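Local coordinates for quinonprotein alcohol dehydrogenase-like protein (Bacteroides thetaiotaomicron VPI-5482, PDB 4R5O) that is of unknown function but binds calcium and joins an immunoglobulin-like beta-sandwich domain to a seven-bladed beta-propeller, at residues 382-390 against 400-411; 68-76 against 123-131. All coordinates share one frame; numbering follows the deposited sequence.

Contact 1: 382-390 against 400-411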
loop_
_atom_site.group_PDB
_atom_site.type_symbol
_atom_site.label_atom_id
_atom_site.label_comp_id
_atom_site.label_asym_id
_atom_site.label_seq_id
_atom_site.Cartn_x
_atom_site.Cartn_y
_atom_site.Cartn_z
ATOM N N GLN A 382 -6.056 14.172 9.361
ATOM C CA GLN A 382 -6.030 15.639 9.219
ATOM C C GLN A 382 -7.442 16.202 9.043
ATOM O O GLN A 382 -7.727 17.288 9.555
ATOM C CB GLN A 382 -5.143 16.064 8.033
ATOM C CG GLN A 382 -3.654 15.769 8.280
ATOM C CD GLN A 382 -2.749 15.879 7.078
ATOM O OE1 GLN A 382 -3.165 15.688 5.928
ATOM N NE2 GLN A 382 -1.451 16.044 7.334
ATOM N N SER A 383 -8.336 15.458 8.352
ATOM C CA SER A 383 -9.724 15.868 8.087
ATOM C C SER A 383 -10.765 15.119 8.935
ATOM O O SER A 383 -11.889 15.593 9.072
ATOM C CB SER A 383 -10.045 15.621 6.621
ATOM O OG SER A 383 -9.849 14.251 6.301
ATOM N N GLY A 384 -10.415 13.949 9.441
ATOM C CA GLY A 384 -11.331 13.109 10.210
ATOM C C GLY A 384 -12.186 12.206 9.332
ATOM O O GLY A 384 -13.092 11.535 9.827
ATOM N N GLU A 385 -11.914 12.195 8.019
ATOM C CA GLU A 385 -12.613 11.400 7.011
ATOM C C GLU A 385 -12.361 9.901 7.211
ATOM O O GLU A 385 -11.215 9.487 7.381
ATOM C CB GLU A 385 -12.178 11.813 5.590
ATOM C CG GLU A 385 -12.617 13.193 5.114
ATOM C CD GLU A 385 -11.927 13.644 3.840
ATOM O OE1 GLU A 385 -10.675 13.634 3.782
ATOM O OE2 GLU A 385 -12.647 14.037 2.899
ATOM N N LEU A 386 -13.439 9.098 7.175
ATOM C CA LEU A 386 -13.419 7.637 7.315
ATOM C C LEU A 386 -13.557 6.990 5.940
ATOM O O LEU A 386 -14.470 7.331 5.192
ATOM C CB LEU A 386 -14.555 7.182 8.260
ATOM C CG LEU A 386 -14.675 5.687 8.616
ATOM C CD1 LEU A 386 -13.610 5.260 9.629
ATOM C CD2 LEU A 386 -16.007 5.413 9.222
ATOM N N TYR A 387 -12.646 6.081 5.611
ATOM C CA TYR A 387 -12.645 5.351 4.359
ATOM C C TYR A 387 -13.102 3.940 4.614
ATOM O O TYR A 387 -12.404 3.164 5.260
ATOM C CB TYR A 387 -11.263 5.358 3.695
ATOM C CG TYR A 387 -10.567 6.694 3.642
ATOM C CD1 TYR A 387 -11.058 7.721 2.856
ATOM C CD2 TYR A 387 -9.345 6.886 4.258
ATOM C CE1 TYR A 387 -10.411 8.951 2.781
ATOM C CE2 TYR A 387 -8.680 8.105 4.179
ATOM C CZ TYR A 387 -9.208 9.132 3.422
ATOM O OH TYR A 387 -8.563 10.336 3.287
ATOM N N VAL A 388 -14.262 3.605 4.084
ATOM C CA VAL A 388 -14.915 2.318 4.210
ATOM C C VAL A 388 -14.924 1.598 2.864
ATOM O O VAL A 388 -15.309 2.191 1.857
ATOM C CB VAL A 388 -16.346 2.530 4.732
ATOM C CG1 VAL A 388 -17.014 1.208 5.013
ATOM C CG2 VAL A 388 -16.355 3.394 5.988
ATOM N N THR A 389 -14.515 0.310 2.851
ATOM C CA THR A 389 -14.512 -0.559 1.667
ATOM C C THR A 389 -15.738 -1.470 1.723
ATOM O O THR A 389 -15.878 -2.269 2.642
ATOM C CB THR A 389 -13.214 -1.350 1.570
ATOM O OG1 THR A 389 -12.107 -0.445 1.568
ATOM C CG2 THR A 389 -13.160 -2.255 0.369
ATOM N N TYR A 390 -16.635 -1.315 0.732
ATOM C CA TYR A 390 -17.858 -2.096 0.582
ATOM C C TYR A 390 -17.783 -3.048 -0.604
ATOM O O TYR A 390 -17.107 -2.729 -1.591
ATOM C CB TYR A 390 -19.073 -1.172 0.383
ATOM C CG TYR A 390 -19.418 -0.275 1.539
ATOM C CD1 TYR A 390 -20.152 -0.749 2.614
ATOM C CD2 TYR A 390 -19.121 1.076 1.503
ATOM C CE1 TYR A 390 -20.527 0.088 3.664
ATOM C CE2 TYR A 390 -19.488 1.924 2.544
ATOM C CZ TYR A 390 -20.195 1.427 3.625
ATOM O OH TYR A 390 -20.565 2.249 4.666
ATOM N N ILE A 400 -14.886 2.263 -2.520
ATOM C CA ILE A 400 -14.319 2.918 -1.349
ATOM C C ILE A 400 -15.183 4.152 -1.113
ATOM O O ILE A 400 -15.245 5.033 -1.968
ATOM C CB ILE A 400 -12.798 3.235 -1.439
ATOM C CG1 ILE A 400 -11.971 1.964 -1.659
ATOM C CG2 ILE A 400 -12.348 3.985 -0.188
ATOM C CD1 ILE A 400 -10.518 2.232 -1.996
ATOM N N VAL A 401 -15.901 4.183 0.006
ATOM C CA VAL A 401 -16.741 5.325 0.351
ATOM C C VAL A 401 -16.003 6.112 1.423
ATOM O O VAL A 401 -15.556 5.542 2.417
ATOM C CB VAL A 401 -18.179 4.930 0.776
ATOM C CG1 VAL A 401 -19.003 6.165 1.118
ATOM C CG2 VAL A 401 -18.869 4.124 -0.323
ATOM N N VAL A 402 -15.816 7.406 1.166
ATOM C CA VAL A 402 -15.146 8.363 2.040
ATOM C C VAL A 402 -16.226 9.192 2.711
ATOM O O VAL A 402 -16.925 9.954 2.026
ATOM C CB VAL A 402 -14.105 9.248 1.282
ATOM C CG1 VAL A 402 -13.487 10.294 2.209
ATOM C CG2 VAL A 402 -13.038 8.418 0.584
ATOM N N TYR A 403 -16.389 9.009 4.034
ATOM C CA TYR A 403 -17.354 9.731 4.857
ATOM C C TYR A 403 -16.704 10.884 5.593
ATOM O O TYR A 403 -15.549 10.793 5.969
ATOM C CB TYR A 403 -18.009 8.791 5.893
ATOM C CG TYR A 403 -18.869 7.682 5.318
ATOM C CD1 TYR A 403 -20.203 7.908 4.988
ATOM C CD2 TYR A 403 -18.376 6.381 5.191
ATOM C CE1 TYR A 403 -21.010 6.886 4.492
ATOM C CE2 TYR A 403 -19.176 5.351 4.692
ATOM C CZ TYR A 403 -20.490 5.611 4.337
ATOM O OH TYR A 403 -21.303 4.607 3.866
ATOM N N SER A 404 -17.456 11.931 5.870
ATOM C CA SER A 404 -16.971 13.039 6.685
ATOM C C SER A 404 -17.074 12.656 8.172
ATOM O O SER A 404 -17.706 11.640 8.479
ATOM C CB SER A 404 -17.772 14.306 6.375
ATOM O OG SER A 404 -19.145 14.145 6.699
ATOM N N LYS A 405 -16.497 13.472 9.091
ATOM C CA LYS A 405 -16.611 13.272 10.548
ATOM C C LYS A 405 -18.069 13.043 10.979
ATOM O O LYS A 405 -18.333 12.326 11.944
ATOM C CB LYS A 405 -16.071 14.491 11.331
ATOM C CG LYS A 405 -14.661 14.987 11.038
ATOM C CD LYS A 405 -14.239 16.155 11.971
ATOM C CE LYS A 405 -15.042 17.441 11.856
ATOM N NZ LYS A 405 -14.665 18.445 12.889
ATOM N N ASP A 406 -19.005 13.687 10.243
ATOM C CA ASP A 406 -20.453 13.723 10.445
ATOM C C ASP A 406 -21.208 12.617 9.664
ATOM O O ASP A 406 -22.432 12.577 9.711
ATOM C CB ASP A 406 -20.970 15.096 9.993
ATOM C CG ASP A 406 -20.202 16.272 10.579
ATOM O OD1 ASP A 406 -20.195 16.417 11.830
ATOM O OD2 ASP A 406 -19.609 17.053 9.786
ATOM N N GLY A 407 -20.485 11.746 8.966
ATOM C CA GLY A 407 -21.067 10.623 8.238
ATOM C C GLY A 407 -21.677 10.924 6.885
ATOM O O GLY A 407 -22.491 10.132 6.401
ATOM N N LYS A 408 -21.283 12.043 6.240
ATOM C CA LYS A 408 -21.799 12.367 4.912
ATOM C C LYS A 408 -20.833 11.845 3.860
ATOM O O LYS A 408 -19.625 11.990 4.034
ATOM C CB LYS A 408 -22.040 13.878 4.748
ATOM N N VAL A 409 -21.362 11.225 2.781
ATOM C CA VAL A 409 -20.560 10.662 1.681
ATOM C C VAL A 409 -19.890 11.807 0.950
ATOM O O VAL A 409 -20.566 12.748 0.539
ATOM C CB VAL A 409 -21.393 9.770 0.712
ATOM C CG1 VAL A 409 -20.546 9.260 -0.456
ATOM C CG2 VAL A 409 -22.049 8.607 1.459
ATOM N N LEU A 410 -18.568 11.737 0.810
ATOM C CA LEU A 410 -17.775 12.766 0.132
ATOM C C LEU A 410 -17.178 12.252 -1.168
ATOM O O LEU A 410 -16.980 13.034 -2.097
ATOM C CB LEU A 410 -16.634 13.268 1.048
ATOM C CG LEU A 410 -17.023 13.984 2.346
ATOM C CD1 LEU A 410 -15.786 14.402 3.095
ATOM C CD2 LEU A 410 -17.904 15.200 2.085
ATOM N N HIS A 411 -16.834 10.957 -1.215
ATOM C CA HIS A 411 -16.225 10.319 -2.383
ATOM C C HIS A 411 -16.656 8.877 -2.520
ATOM O O HIS A 411 -16.915 8.207 -1.527
ATOM C CB HIS A 411 -14.690 10.359 -2.300
ATOM C CG HIS A 411 -14.102 11.711 -2.059
ATOM N ND1 HIS A 411 -13.837 12.563 -3.083
ATOM C CD2 HIS A 411 -13.740 12.302 -0.904
ATOM C CE1 HIS A 411 -13.339 13.655 -2.528
ATOM N NE2 HIS A 411 -13.248 13.535 -1.224
#
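Leu386 and Val388 face Tyr403 and Val401 in a beta hairpin whose strands, 386-392 and 397-403, are the two inner strands of a four-stranded antiparallel propeller blade. Four backbone bonds tie them, two at each hydrogen-bonded pair; Val388 N reaches Val401 O at 2.9 Å. On the Leu386/Val388 side the packing is dense, the rings of Tyr390 and Tyr403 interleaving with Val388 and Val401. Tyr403 turns the edge of its ring to Val388, CE2 lying 3.7 Å from CG2, while Val401 CG1 sits over one of its faces near the rim. Tyr390 has the valines exchanged: Val401 CG2 at its CD2 edge, 3.6 Å away, and Val388 CG1 over a face. On the other side of the sheet Tyr387 runs alongside Val402, its hydroxyl bonded to Asn380, and Ile423 of strand 422-424 packs on Tyr387 and Ile400. Glu385 is still well packed: its OE1 is bonded to Ser383 OG at 2.7 Å, and its CG lies against CD1 of Leu410, which with His411 faces Val402 in a classic beta bulge. At Ser383 and Gly384 the contact opens toward solvent; Lys405 CG rests 3.5 Å from Ser383 O and beside Gly384 CA, and the rest of the lysine leads away. Tyr390 and Tyr403 both hold CG anti to the carbonyl carbon (chi1 -64° and -65°) and come from opposite directions until their OH atoms hydrogen-bond at 2.6 Å.

Contact 2: 68-76 against 123-131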
loop_
_atom_site.group_PDB
_atom_site.type_symbol
_atom_site.label_atom_id
_atom_site.label_comp_id
_atom_site.label_asym_id
_atom_site.label_seq_id
_atom_site.Cartn_x
_atom_site.Cartn_y
_atom_site.Cartn_z
ATOM N N LYS A 68 0.788 11.074 -23.618
ATOM C CA LYS A 68 -0.072 11.760 -22.651
ATOM C C LYS A 68 0.325 11.370 -21.222
ATOM O O LYS A 68 0.455 10.180 -20.915
ATOM C CB LYS A 68 -1.569 11.469 -22.892
ATOM N N ILE A 69 0.549 12.371 -20.363
ATOM C CA ILE A 69 0.893 12.171 -18.960
ATOM C C ILE A 69 -0.446 12.104 -18.218
ATOM O O ILE A 69 -0.932 13.092 -17.641
ATOM C CB ILE A 69 1.869 13.286 -18.476
ATOM C CG1 ILE A 69 3.091 13.392 -19.399
ATOM C CG2 ILE A 69 2.276 13.098 -17.018
ATOM C CD1 ILE A 69 3.926 12.075 -19.568
ATOM N N ASP A 70 -1.099 10.948 -18.349
ATOM C CA ASP A 70 -2.433 10.732 -17.789
ATOM C C ASP A 70 -2.346 9.922 -16.472
ATOM O O ASP A 70 -3.371 9.624 -15.857
ATOM C CB ASP A 70 -3.342 10.036 -18.826
ATOM C CG ASP A 70 -2.829 8.740 -19.436
ATOM O OD1 ASP A 70 -1.741 8.247 -18.994
ATOM O OD2 ASP A 70 -3.497 8.224 -20.370
ATOM N N ASN A 71 -1.117 9.652 -16.005
ATOM C CA ASN A 71 -0.881 8.929 -14.764
ATOM C C ASN A 71 0.413 9.389 -14.070
ATOM O O ASN A 71 1.360 9.710 -14.774
ATOM C CB ASN A 71 -0.794 7.424 -15.068
ATOM C CG ASN A 71 -1.506 6.549 -14.050
ATOM O OD1 ASN A 71 -2.721 6.676 -13.851
ATOM N ND2 ASN A 71 -0.809 5.565 -13.471
ATOM N N PRO A 72 0.530 9.394 -12.716
ATOM C CA PRO A 72 1.837 9.689 -12.107
ATOM C C PRO A 72 2.898 8.770 -12.697
ATOM O O PRO A 72 2.670 7.560 -12.741
ATOM C CB PRO A 72 1.602 9.424 -10.612
ATOM C CG PRO A 72 0.157 9.575 -10.428
ATOM C CD PRO A 72 -0.452 9.024 -11.679
ATOM N N CYS A 73 3.996 9.336 -13.237
ATOM C CA CYS A 73 5.034 8.541 -13.891
ATOM C C CYS A 73 6.384 9.229 -13.810
ATOM O O CYS A 73 6.482 10.386 -13.450
ATOM C CB CYS A 73 4.664 8.274 -15.352
ATOM S SG CYS A 73 4.614 9.760 -16.410
ATOM N N ARG A 74 7.420 8.474 -14.170
ATOM C CA ARG A 74 8.819 8.830 -14.329
ATOM C C ARG A 74 9.342 7.851 -15.355
ATOM O O ARG A 74 8.986 6.674 -15.286
ATOM C CB ARG A 74 9.633 8.869 -13.007
ATOM C CG ARG A 74 9.775 7.570 -12.323
ATOM C CD ARG A 74 10.894 7.546 -11.321
ATOM N NE ARG A 74 10.958 6.204 -10.731
ATOM C CZ ARG A 74 11.881 5.779 -9.885
ATOM N NH1 ARG A 74 12.873 6.577 -9.519
ATOM N NH2 ARG A 74 11.828 4.541 -9.405
ATOM N N ALA A 75 10.069 8.340 -16.371
ATOM C CA ALA A 75 10.569 7.506 -17.456
ATOM C C ALA A 75 11.820 8.092 -18.094
ATOM O O ALA A 75 12.018 9.301 -18.078
ATOM C CB ALA A 75 9.495 7.336 -18.525
ATOM N N ASP A 76 12.671 7.208 -18.627
ATOM C CA ASP A 76 13.855 7.520 -19.412
ATOM C C ASP A 76 13.436 7.481 -20.858
ATOM O O ASP A 76 12.640 6.616 -21.237
ATOM C CB ASP A 76 15.021 6.556 -19.104
ATOM C CG ASP A 76 15.713 6.766 -17.770
ATOM O OD1 ASP A 76 16.213 7.892 -17.530
ATOM O OD2 ASP A 76 15.890 5.769 -17.030
ATOM N N TYR A 123 -6.075 7.016 -10.235
ATOM C CA TYR A 123 -4.958 6.661 -11.110
ATOM C C TYR A 123 -4.604 5.218 -10.816
ATOM O O TYR A 123 -4.208 4.901 -9.696
ATOM C CB TYR A 123 -3.763 7.616 -10.930
ATOM C CG TYR A 123 -4.107 9.076 -11.110
ATOM C CD1 TYR A 123 -4.121 9.657 -12.373
ATOM C CD2 TYR A 123 -4.402 9.881 -10.016
ATOM C CE1 TYR A 123 -4.446 10.998 -12.545
ATOM C CE2 TYR A 123 -4.743 11.221 -10.178
ATOM C CZ TYR A 123 -4.758 11.777 -11.444
ATOM O OH TYR A 123 -5.092 13.098 -11.613
ATOM N N GLN A 124 -4.861 4.330 -11.770
ATOM C CA GLN A 124 -4.629 2.911 -11.565
ATOM C C GLN A 124 -3.196 2.529 -11.868
ATOM O O GLN A 124 -2.637 2.971 -12.867
ATOM C CB GLN A 124 -5.577 2.067 -12.429
ATOM C CG GLN A 124 -7.043 2.148 -11.994
ATOM C CD GLN A 124 -7.928 1.223 -12.790
ATOM O OE1 GLN A 124 -7.533 0.634 -13.808
ATOM N NE2 GLN A 124 -9.159 1.065 -12.339
ATOM N N ASP A 125 -2.611 1.694 -10.991
ATOM C CA ASP A 125 -1.287 1.086 -11.093
ATOM C C ASP A 125 -0.199 2.167 -11.253
ATOM O O ASP A 125 0.567 2.175 -12.204
ATOM C CB ASP A 125 -1.258 0.084 -12.270
ATOM C CG ASP A 125 -0.061 -0.838 -12.333
ATOM O OD1 ASP A 125 0.684 -0.915 -11.330
ATOM O OD2 ASP A 125 0.100 -1.532 -13.367
ATOM N N CYS A 126 -0.109 3.031 -10.262
ATOM C CA CYS A 126 0.893 4.073 -10.164
ATOM C C CYS A 126 2.261 3.451 -9.872
ATOM O O CYS A 126 3.300 4.086 -10.065
ATOM C CB CYS A 126 0.491 5.069 -9.080
ATOM S SG CYS A 126 -1.000 6.027 -9.470
ATOM N N TYR A 127 2.265 2.215 -9.367
ATOM C CA TYR A 127 3.514 1.548 -9.026
ATOM C C TYR A 127 4.286 1.229 -10.310
ATOM O O TYR A 127 5.473 1.517 -10.377
ATOM C CB TYR A 127 3.262 0.293 -8.189
ATOM C CG TYR A 127 4.547 -0.403 -7.815
ATOM C CD1 TYR A 127 5.328 0.051 -6.748
ATOM C CD2 TYR A 127 5.019 -1.480 -8.560
ATOM C CE1 TYR A 127 6.543 -0.565 -6.433
ATOM C CE2 TYR A 127 6.227 -2.094 -8.259
ATOM C CZ TYR A 127 6.974 -1.650 -7.187
ATOM O OH TYR A 127 8.142 -2.303 -6.930
ATOM N N ALA A 128 3.610 0.690 -11.333
ATOM C CA ALA A 128 4.242 0.348 -12.599
ATOM C C ALA A 128 4.790 1.607 -13.321
ATOM O O ALA A 128 6.001 1.664 -13.554
ATOM C CB ALA A 128 3.252 -0.384 -13.497
ATOM N N SER A 129 3.910 2.628 -13.609
ATOM C CA SER A 129 4.233 3.859 -14.347
ATOM C C SER A 129 5.384 4.661 -13.680
ATOM O O SER A 129 6.137 5.306 -14.412
ATOM C CB SER A 129 3.006 4.761 -14.530
ATOM O OG SER A 129 2.308 5.106 -13.350
ATOM N N LEU A 130 5.569 4.574 -12.367
ATOM C CA LEU A 130 6.688 5.201 -11.632
ATOM C C LEU A 130 7.901 4.220 -11.418
ATOM O O LEU A 130 8.886 4.619 -10.781
ATOM C CB LEU A 130 6.216 5.695 -10.239
ATOM C CG LEU A 130 5.275 6.888 -10.142
ATOM C CD1 LEU A 130 4.491 6.833 -8.855
ATOM C CD2 LEU A 130 6.029 8.186 -10.264
ATOM N N ASN A 131 7.820 2.940 -11.891
ATOM C CA ASN A 131 8.915 1.996 -11.634
ATOM C C ASN A 131 9.227 1.136 -12.845
ATOM O O ASN A 131 9.608 -0.031 -12.700
ATOM C CB ASN A 131 8.612 1.076 -10.426
ATOM C CG ASN A 131 8.683 1.828 -9.131
ATOM O OD1 ASN A 131 9.775 2.078 -8.601
ATOM N ND2 ASN A 131 7.541 2.330 -8.673
#
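Asn71 points its amide nitrogen at two acceptors: ND2 gives a fairly straight bond to Ser129 OG at 3.2 Å, in the amide plane, and a more bent one to Gln124 O, above that carbonyl's plane. Ser129 OG passes the link on, donating to Pro72 O at 2.6 Å. With a leucine in place of Asn71, Gln124 O and Ser129 OG would probably lose the donor that ties them together. Pro72 lays CD against Tyr123 CB and Cys126 SG. Arg74 can be followed outward: CB sets CG between the backbone N and the carbonyl carbon (chi1 65°), and CG passes 3.4 Å from Leu130 O. Arg74 CD runs on past the same oxygen at 3.6 Å, and Arg74 NE then donates to Leu130 O at 2.6 Å, close to the guanidinium plane. At the tip Arg74 NH2 adds weak bonds to Leu130 O and, at 3.3 Å, to Asn131 OD1, which also accepts from Tyr177 N; Tyr176 gives the guanidinium a cation-pi partner. The short helix 126-129 sits at the junction of the two domains, between the start of strand 74-83 in the immunoglobulin-like sheet and the propeller strand 111-116, where Cys126 touches Phe114.

The two contacts share no strand or helix; their centres lie 27 Å apart and their nearest atoms about 10 Å. Contact 1 is the more buried and stays inside one propeller blade, where regular backbone pairing is sandwiched between apolar and aromatic side chains; Ser383, Gly384 and the exposed Lys405 give it its solvent edge. Contact 2 is partly buried and brings together residues far apart in sequence, from two domains. Its grip comes mainly from side chains bonding to carbonyls and a hydroxyl, with a small apolar patch around a proline. A calcium ion lies about 7 Å from the side chain of His411 in contact 1, whereas contact 2 is remote from the calcium sites.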